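Local coordinates for penicillin-binding protein 2 (Pbp2) (Helicobacter pylori, PDB 5LP5), which probably binds penicillin and cross-links peptidoglycan as a transpeptidase, working with MreC in the complex that builds the cell wall, at residues P472-S475 with F476-K479. Sequence-based numbering, arbitrary orientation.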
loop_
_atom_site.group_PDB
_atom_site.type_symbol
_atom_site.label_atom_id
_atom_site.label_comp_id
_atom_site.label_asym_id
_atom_site.label_seq_id
_atom_site.Cartn_x
_atom_site.Cartn_y
_atom_site.Cartn_z
ATOM N N PRO A 472 -5.552 39.314 -16.025
ATOM C CA PRO A 472 -4.501 40.029 -16.747
ATOM C C PRO A 472 -5.020 40.925 -17.878
ATOM O O PRO A 472 -4.227 41.377 -18.707
ATOM C CB PRO A 472 -3.648 38.888 -17.317
ATOM C CG PRO A 472 -4.617 37.770 -17.527
ATOM C CD PRO A 472 -5.766 37.963 -16.577
ATOM N N LEU A 473 -6.325 41.191 -17.908
ATOM C CA LEU A 473 -6.912 42.022 -18.946
ATOM C C LEU A 473 -7.498 43.331 -18.438
ATOM O O LEU A 473 -7.977 43.416 -17.305
ATOM C CB LEU A 473 -7.980 41.235 -19.681
ATOM C CG LEU A 473 -7.497 40.010 -20.445
ATOM C CD1 LEU A 473 -8.686 39.331 -21.118
ATOM C CD2 LEU A 473 -6.469 40.398 -21.490
ATOM N N ASN A 474 -7.425 44.344 -19.303
ATOM C CA ASN A 474 -8.007 45.665 -19.054
ATOM C C ASN A 474 -9.480 45.668 -19.489
ATOM O O ASN A 474 -9.990 44.664 -20.025
ATOM C CB ASN A 474 -7.227 46.736 -19.813
ATOM C CG ASN A 474 -7.245 46.515 -21.316
ATOM O OD1 ASN A 474 -8.210 46.012 -21.884
ATOM N ND2 ASN A 474 -6.162 46.873 -21.962
ATOM N N SER A 475 -10.145 46.801 -19.263
ATOM C CA SER A 475 -11.525 47.000 -19.682
ATOM C C SER A 475 -11.721 46.724 -21.170
ATOM O O SER A 475 -12.527 45.862 -21.566
ATOM C CB SER A 475 -11.946 48.440 -19.385
ATOM O OG SER A 475 -12.032 48.654 -17.992
ATOM N N PHE A 476 -10.976 47.465 -21.985
ATOM C CA PHE A 476 -11.145 47.431 -23.432
ATOM C C PHE A 476 -11.048 46.002 -23.965
ATOM O O PHE A 476 -11.883 45.571 -24.770
ATOM C CB PHE A 476 -10.094 48.324 -24.111
ATOM C CG PHE A 476 -10.117 48.246 -25.611
ATOM C CD1 PHE A 476 -10.965 49.047 -26.355
ATOM C CD2 PHE A 476 -9.305 47.349 -26.273
ATOM C CE1 PHE A 476 -10.989 48.961 -27.738
ATOM C CE2 PHE A 476 -9.324 47.260 -27.653
ATOM C CZ PHE A 476 -10.171 48.063 -28.389
ATOM N N GLN A 477 -10.028 45.276 -23.511
ATOM C CA GLN A 477 -9.772 43.927 -23.994
ATOM C C GLN A 477 -10.927 42.973 -23.692
ATOM O O GLN A 477 -11.315 42.190 -24.556
ATOM C CB GLN A 477 -8.479 43.375 -23.396
ATOM C CG GLN A 477 -7.221 44.003 -23.963
ATOM C CD GLN A 477 -6.005 43.642 -23.147
ATOM O OE1 GLN A 477 -5.944 43.920 -21.949
ATOM N NE2 GLN A 477 -5.033 43.010 -23.788
ATOM N N LYS A 478 -11.472 43.047 -22.478
ATOM C CA LYS A 478 -12.580 42.181 -22.082
ATOM C C LYS A 478 -13.806 42.348 -22.987
ATOM O O LYS A 478 -14.411 41.355 -23.409
ATOM C CB LYS A 478 -12.956 42.427 -20.625
ATOM C CG LYS A 478 -11.943 41.894 -19.622
ATOM C CD LYS A 478 -12.433 42.098 -18.199
ATOM C CE LYS A 478 -11.429 41.638 -17.158
ATOM N NZ LYS A 478 -12.032 41.779 -15.803
ATOM N N LYS A 479 -14.159 43.595 -23.297
ATOM C CA LYS A 479 -15.274 43.864 -24.209
ATOM C C LYS A 479 -15.082 43.198 -25.569
ATOM O O LYS A 479 -16.007 42.594 -26.116
ATOM C CB LYS A 479 -15.484 45.368 -24.424
ATOM C CG LYS A 479 -16.401 45.656 -25.619
ATOM C CD LYS A 479 -17.075 47.021 -25.620
ATOM C CE LYS A 479 -18.400 46.942 -26.385
ATOM N NZ LYS A 479 -19.172 48.209 -26.387
#
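Phe476 meets Asn474 through its CB, which lies 3.7 Å from Asn474 OD1 at the start of helix 475-493. Its ring does not follow: CG is anti to the backbone N, which carries the aromatic group off the cap, while the side chain touches Glu323 on helix 314-324. Gln477 holds Asn474 by both its backbone and its side chain. Its backbone N donates to Asn474 OD1, and its side chain answers by accepting from the Asn474 backbone, with Asn474 N to Gln477 OE1 at 3.1 Å and an almost perfectly straight N-H...O angle of 179°. These two reciprocal bonds make a capping box, with Asn474 as the N-cap. The two side chains run nearly perpendicular to each other, and their amide planes are turned 48° apart. Asn474 CG sits between its own backbone N and carbonyl carbon (chi1 60°), which turns the amide toward the first turn and brings OD1 to Gln477 N. Leu473 CD2 packs against the glutamine's carbonyl end, 3.6 Å from Gln477 OE1, the two side chains crossing at about a right angle; Gln477 NE2 is hydrogen-bonded to Glu389 OE1. Next comes Lys478, whose N takes up the first helical bond, 3.3 Å to Asn474 O. Its extended chain runs back beside the incoming loop, CG 4.0 Å from Leu473 CB, and NZ finishes in a salt bridge with Asp471. Lys479 contributes its backbone, N to Ser475 O at 3.3 Å, and its side chain extends clear of the preceding residues. In the transpeptidase domain, the box thus gives the Gln477 N-H at the helix's first turn an acceptor and ties the entering chain at Asn474 N to the same turn, while Asp471 probably offsets the charge of Lys478.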